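Local atomic coordinates of ascorbate-specific PTS system EIIA component (Streptococcus pyogenes serotype M1, PDB entry 2OQT), a protein that probably serves as the IIA component of a phosphoenolpyruvate-dependent phosphotransferase system, relaying phosphoryl groups during the uptake and phosphorylation of ascorbate. Residues 29-34 against 38-43; 134-137 against 141-144. All blocks are in the same frame, centred on the assembly; numbering follows the deposited sequence.

In the fold
Both contacts close a short connection between consecutive helices on the mixed sheet of an EIIA type 2 domain, and they illustrate how one task is solved with different chemistry. Contact 1 packs the loop 38-41, which leads into helix 42-55, against the last turns of helix 23-36 and is largely buried: one backbone carbonyl gathers two N-H groups, while valines, a leucine and an alanine pack beside it. Contact 2 sets the loop after helix 129-134 against the first turn of helix 139-149 and is only partly buried, pairing a cysteine-valine contact with a long bond from the backbone to a glutamate carboxylate. Their centres lie about 21 Å apart, yet strand 14-18 is met by residues of segment 29-34 and by C136 and V142.

Contact 1: residues 29-34 against 38-43; sequences LAVQPL and KAVTSA
V31 extends CG1 anti to its backbone N (chi1 -178°), and V40 turns (chi1 -47°) to place CG2 between its own backbone N and carbonyl carbon; these two methyls meet at 3.8 Å, V31 CG1 against V40 CG2. The setting is the helix-loop-helix connection from helix 23-36 to helix 42-55 in the EIIA type 2 α/β fold. The valine side chains cross at about a right angle, and the same CG2 of V40 also lies 3.8 Å from CB of L34, so a single methyl serves two residues one helical turn apart. Backbone hydrogen bonds accompany this packing. The carbonyl oxygen of L34 receives V40 N at 2.9 Å in a nearly straight bond (171° at the hydrogen), although the donor stands above the carbonyl plane. A39 N comes to 2.8 Å from the same L34 O, but its N-H points poorly and the bond is weak. L34 O thus takes one well-aligned bond and one weak one, and the loop is held against the last turn of helix 23-36 after K38, whose backbone is left-handed (positive phi). The sheet lies beneath: L34 touches A82 and T103, while V40 reaches A105 and A39 reaches A80, so the turn is sealed against strands 80-86 and 97-105. Backbone bonds of A39 with N77 and of T41 with G75 also fasten the loop. L34 CG lies 4.3 Å from the methyl of A39, and that methyl, CB, rests 3.7 Å from L34 O.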
ATOM      1  N   LEU A  29       2.065   8.734   5.217  1.00 56.74           N
ATOM      2  CA  LEU A  29       1.044   8.070   6.037  1.00 55.62           C
ATOM      3  C   LEU A  29       0.969   6.599   5.689  1.00 55.87           C
ATOM      4  O   LEU A  29       0.582   5.782   6.519  1.00 56.59           O
ATOM      5  CB  LEU A  29      -0.341   8.738   5.852  1.00 55.51           C
ATOM      6  CG  LEU A  29      -0.613  10.171   6.396  1.00 54.78           C
ATOM      7  CD1 LEU A  29      -1.925  10.675   5.809  1.00 53.88           C
ATOM      8  CD2 LEU A  29      -0.617  10.266   7.973  1.00 51.84           C
ATOM      9  N   ALA A  30       1.334   6.249   4.457  1.00 55.42           N
ATOM     10  CA  ALA A  30       1.149   4.896   3.999  1.00 55.19           C
ATOM     11  C   ALA A  30       2.307   4.020   4.468  1.00 55.52           C
ATOM     12  O   ALA A  30       2.160   2.804   4.635  1.00 56.13           O
ATOM     13  CB  ALA A  30       0.997   4.864   2.497  1.00 54.41           C
ATOM     14  N   VAL A  31       3.463   4.633   4.674  1.00 55.80           N
ATOM     15  CA  VAL A  31       4.663   3.916   5.108  1.00 56.24           C
ATOM     16  C   VAL A  31       4.730   3.872   6.644  1.00 56.17           C
ATOM     17  O   VAL A  31       5.323   2.979   7.226  1.00 55.72           O
ATOM     18  CB  VAL A  31       5.962   4.587   4.549  1.00 56.65           C
ATOM     19  CG1 VAL A  31       7.201   3.800   4.962  1.00 57.47           C
ATOM     20  CG2 VAL A  31       5.935   4.705   3.019  1.00 56.93           C
ATOM     21  N   GLN A  32       4.133   4.862   7.300  1.00 56.46           N
ATOM     22  CA  GLN A  32       4.165   4.958   8.754  1.00 55.43           C
ATOM     23  C   GLN A  32       3.845   3.634   9.436  1.00 54.55           C
ATOM     24  O   GLN A  32       4.658   3.122  10.195  1.00 55.22           O
ATOM     25  CB  GLN A  32       3.241   6.084   9.228  1.00 56.36           C
ATOM     26  CG  GLN A  32       3.325   6.368  10.707  1.00 56.89           C
ATOM     27  CD  GLN A  32       4.747   6.388  11.187  1.00 60.26           C
ATOM     28  OE1 GLN A  32       5.542   7.241  10.774  1.00 59.54           O
ATOM     29  NE2 GLN A  32       5.097   5.420  12.052  1.00 61.90           N
ATOM     30  N   PRO A  33       2.701   3.021   9.130  1.00 54.06           N
ATOM     31  CA  PRO A  33       2.363   1.778   9.864  1.00 53.35           C
ATOM     32  C   PRO A  33       3.441   0.684   9.811  1.00 53.53           C
ATOM     33  O   PRO A  33       3.318  -0.339  10.516  1.00 53.54           O
ATOM     34  CB  PRO A  33       1.101   1.281   9.155  1.00 52.85           C
ATOM     35  CG  PRO A  33       0.506   2.469   8.563  1.00 53.63           C
ATOM     36  CD  PRO A  33       1.672   3.350   8.131  1.00 53.85           C
ATOM     37  N   LEU A  34       4.474   0.892   8.984  1.00 53.09           N
ATOM     38  CA  LEU A  34       5.518  -0.107   8.760  1.00 52.82           C
ATOM     39  C   LEU A  34       6.768   0.274   9.484  1.00 53.36           C
ATOM     40  O   LEU A  34       7.701  -0.514   9.655  1.00 52.99           O
ATOM     41  CB  LEU A  34       5.807  -0.205   7.286  1.00 51.98           C
ATOM     42  CG  LEU A  34       5.277  -1.461   6.616  1.00 52.88           C
ATOM     43  CD1 LEU A  34       3.989  -1.953   7.221  1.00 53.66           C
ATOM     44  CD2 LEU A  34       5.229  -1.294   5.097  1.00 50.03           C
ATOM     45  N   LYS A  38       8.132  -1.662  13.124  1.00 58.44           N
ATOM     46  CA  LYS A  38       9.563  -1.826  12.809  1.00 59.09           C
ATOM     47  C   LYS A  38       9.940  -2.712  11.586  1.00 57.99           C
ATOM     48  O   LYS A  38      11.046  -3.248  11.549  1.00 58.12           O
ATOM     49  CB  LYS A  38      10.433  -2.211  14.042  1.00 60.26           C
ATOM     50  CG  LYS A  38       9.903  -1.949  15.490  1.00 63.30           C
ATOM     51  CD  LYS A  38       9.717  -0.472  15.882  1.00 67.28           C
ATOM     52  CE  LYS A  38      10.956   0.169  16.604  1.00 69.17           C
ATOM     53  NZ  LYS A  38      11.805  -0.736  17.459  1.00 67.57           N
ATOM     54  N   ALA A  39       9.069  -2.821  10.569  1.00 56.42           N
ATOM     55  CA  ALA A  39       9.434  -3.568   9.338  1.00 55.00           C
ATOM     56  C   ALA A  39      10.392  -2.751   8.464  1.00 54.47           C
ATOM     57  O   ALA A  39      11.269  -3.324   7.823  1.00 53.14           O
ATOM     58  CB  ALA A  39       8.194  -3.972   8.540  1.00 53.87           C
ATOM     59  N   VAL A  40      10.180  -1.418   8.436  1.00 54.25           N
ATOM     60  CA  VAL A  40      11.029  -0.463   7.731  1.00 54.01           C
ATOM     61  C   VAL A  40      11.394   0.753   8.593  1.00 54.87           C
ATOM     62  O   VAL A  40      10.825   0.993   9.652  1.00 55.20           O
ATOM     63  CB  VAL A  40      10.414   0.048   6.387  1.00 53.58           C
ATOM     64  CG1 VAL A  40       9.881  -1.102   5.552  1.00 52.51           C
ATOM     65  CG2 VAL A  40       9.300   1.133   6.615  1.00 53.99           C
ATOM     66  N   THR A  41      12.301   1.544   8.044  1.00 56.03           N
ATOM     67  CA  THR A  41      12.906   2.699   8.639  1.00 57.16           C
ATOM     68  C   THR A  41      12.376   3.898   7.818  1.00 58.25           C
ATOM     69  O   THR A  41      11.811   3.729   6.721  1.00 57.36           O
ATOM     70  CB  THR A  41      14.459   2.467   8.553  1.00 57.96           C
ATOM     71  OG1 THR A  41      14.888   1.638   9.662  1.00 58.17           O
ATOM     72  CG2 THR A  41      15.275   3.719   8.533  1.00 58.71           C
ATOM     73  N   SER A  42      12.516   5.108   8.355  1.00 59.03           N
ATOM     74  CA  SER A  42      12.180   6.296   7.597  1.00 59.80           C
ATOM     75  C   SER A  42      12.939   6.321   6.264  1.00 59.77           C
ATOM     76  O   SER A  42      12.432   6.789   5.260  1.00 60.43           O
ATOM     77  CB  SER A  42      12.504   7.560   8.406  1.00 60.88           C
ATOM     78  OG  SER A  42      13.911   7.638   8.634  1.00 62.02           O
ATOM     79  N   ALA A  43      14.162   5.832   6.237  1.00 60.04           N
ATOM     80  CA  ALA A  43      14.935   5.950   5.017  1.00 60.59           C
ATOM     81  C   ALA A  43      14.173   5.283   3.838  1.00 61.16           C
ATOM     82  O   ALA A  43      14.505   5.520   2.663  1.00 62.43           O
ATOM     83  CB  ALA A  43      16.295   5.341   5.200  1.00 59.31           C
TER

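Contact 2: residues 134-137 against 141-144; sequences VACQ and EVLE
C136 and V142 form the close-packed half of this contact, where the loop after helix 129-134 folds against the start of helix 139-149. The sulfur of C136 sits over the first turn of that helix, with SG 3.7 Å from CG2 of V142 and equally 3.7 Å from the V142 backbone N. The same valine methyl lies 3.8 Å from C136 CB, so this one methyl touches both side-chain atoms of the cysteine; V142 presents it by holding CG2 anti to its carbonyl carbon, beside its backbone N. Beneath this pair runs strand 14-18, with C136 resting on L16 and V142 on I14. The other half is more open and polar. Here the carboxylate of E141 swings back along the loop, its chain bent at chi2 (-145°), and OE1 accepts the backbone N-H of Q137 at 3.3 Å. This bond is long but fairly straight, 154° at the hydrogen, and the backbone N of Q137 approaches from above the carboxylate plane. Along the way E141 CG passes 3.9 Å from C136 SG, linking the two halves. Proximity to the helix N-terminus may also help to stabilise the negative charge of E141. A buried sulfur-methyl contact on the sheet side and one carboxylate bond on the exposed side together make a short helix-loop-helix turn, joining the last two helices of the EIIA type 2 α/β fold.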
ATOM      1  N   VAL A 134     -12.883   2.111   1.070  1.00 74.89           N
ATOM      2  CA  VAL A 134     -13.012   3.454   1.693  1.00 76.33           C
ATOM      3  C   VAL A 134     -14.090   3.488   2.786  1.00 77.24           C
ATOM      4  O   VAL A 134     -13.916   4.143   3.810  1.00 77.84           O
ATOM      5  CB  VAL A 134     -13.150   4.603   0.621  1.00 76.04           C
ATOM      6  CG1 VAL A 134     -13.796   5.863   1.191  1.00 76.49           C
ATOM      7  CG2 VAL A 134     -11.794   4.964   0.061  1.00 76.13           C
ATOM      8  N   ALA A 135     -15.165   2.730   2.576  1.00 78.81           N
ATOM      9  CA  ALA A 135     -16.298   2.612   3.510  1.00 80.06           C
ATOM     10  C   ALA A 135     -16.118   1.545   4.614  1.00 81.16           C
ATOM     11  O   ALA A 135     -17.015   1.344   5.461  1.00 81.79           O
ATOM     12  CB  ALA A 135     -17.567   2.335   2.727  1.00 79.97           C
ATOM     13  N   CYS A 136     -14.984   0.842   4.580  1.00 81.59           N
ATOM     14  CA  CYS A 136     -14.592  -0.076   5.648  1.00 81.85           C
ATOM     15  C   CYS A 136     -14.468   0.643   6.991  1.00 82.11           C
ATOM     16  O   CYS A 136     -13.854   1.700   7.101  1.00 82.03           O
ATOM     17  CB  CYS A 136     -13.281  -0.777   5.303  1.00 81.42           C
ATOM     18  SG  CYS A 136     -13.480  -2.377   4.498  1.00 82.15           S
ATOM     19  N   GLN A 137     -15.046   0.031   8.012  1.00 82.79           N
ATOM     20  CA  GLN A 137     -15.233   0.666   9.308  1.00 83.28           C
ATOM     21  C   GLN A 137     -14.288   0.101  10.383  1.00 82.81           C
ATOM     22  O   GLN A 137     -14.341   0.536  11.532  1.00 82.62           O
ATOM     23  CB  GLN A 137     -16.713   0.509   9.720  1.00 83.51           C
ATOM     24  CG  GLN A 137     -17.400   1.795  10.146  1.00 85.89           C
ATOM     25  CD  GLN A 137     -17.183   2.963   9.172  1.00 89.39           C
ATOM     26  OE1 GLN A 137     -17.337   2.821   7.949  1.00 90.39           O
ATOM     27  NE2 GLN A 137     -16.839   4.132   9.721  1.00 90.00           N
ATOM     28  N   GLU A 141     -12.943  -5.870   8.608  1.00 79.72           N
ATOM     29  CA  GLU A 141     -13.548  -6.003   7.275  1.00 78.87           C
ATOM     30  C   GLU A 141     -12.609  -5.779   6.118  1.00 77.58           C
ATOM     31  O   GLU A 141     -12.830  -6.327   5.043  1.00 77.35           O
ATOM     32  CB  GLU A 141     -14.849  -5.210   7.100  1.00 79.22           C
ATOM     33  CG  GLU A 141     -14.949  -3.908   7.811  1.00 80.79           C
ATOM     34  CD  GLU A 141     -16.374  -3.670   8.284  1.00 84.13           C
ATOM     35  OE1 GLU A 141     -16.990  -2.626   7.934  1.00 82.86           O
ATOM     36  OE2 GLU A 141     -16.871  -4.565   9.006  1.00 85.47           O
ATOM     37  N   VAL A 142     -11.556  -4.997   6.327  1.00 76.67           N
ATOM     38  CA  VAL A 142     -10.492  -4.952   5.335  1.00 76.04           C
ATOM     39  C   VAL A 142      -9.931  -6.366   5.171  1.00 76.14           C
ATOM     40  O   VAL A 142      -9.889  -6.894   4.066  1.00 75.74           O
ATOM     41  CB  VAL A 142      -9.385  -3.938   5.670  1.00 75.84           C
ATOM     42  CG1 VAL A 142      -8.236  -4.061   4.692  1.00 75.04           C
ATOM     43  CG2 VAL A 142      -9.930  -2.506   5.643  1.00 75.72           C
ATOM     44  N   LEU A 143      -9.564  -6.999   6.279  1.00 76.55           N
ATOM     45  CA  LEU A 143      -9.057  -8.366   6.229  1.00 77.06           C
ATOM     46  C   LEU A 143     -10.085  -9.340   5.620  1.00 77.83           C
ATOM     47  O   LEU A 143      -9.722 -10.328   4.984  1.00 77.59           O
ATOM     48  CB  LEU A 143      -8.610  -8.840   7.621  1.00 76.92           C
ATOM     49  CG  LEU A 143      -7.223  -8.555   8.258  1.00 76.76           C
ATOM     50  CD1 LEU A 143      -6.028  -8.501   7.267  1.00 75.00           C
ATOM     51  CD2 LEU A 143      -7.226  -7.322   9.124  1.00 75.56           C
ATOM     52  N   GLU A 144     -11.371  -9.059   5.806  1.00 79.06           N
ATOM     53  CA  GLU A 144     -12.398  -9.933   5.249  1.00 80.21           C
ATOM     54  C   GLU A 144     -12.483  -9.788   3.739  1.00 80.39           C
ATOM     55  O   GLU A 144     -12.679 -10.777   3.022  1.00 80.18           O
ATOM     56  CB  GLU A 144     -13.743  -9.754   5.953  1.00 80.23           C
ATOM     57  CG  GLU A 144     -13.924 -10.753   7.122  1.00 82.46           C
ATOM     58  CD  GLU A 144     -14.674 -10.156   8.317  1.00 84.60           C
ATOM     59  OE1 GLU A 144     -15.145  -9.001   8.199  1.00 85.43           O
ATOM     60  OE2 GLU A 144     -14.796 -10.834   9.372  1.00 85.05           O
TER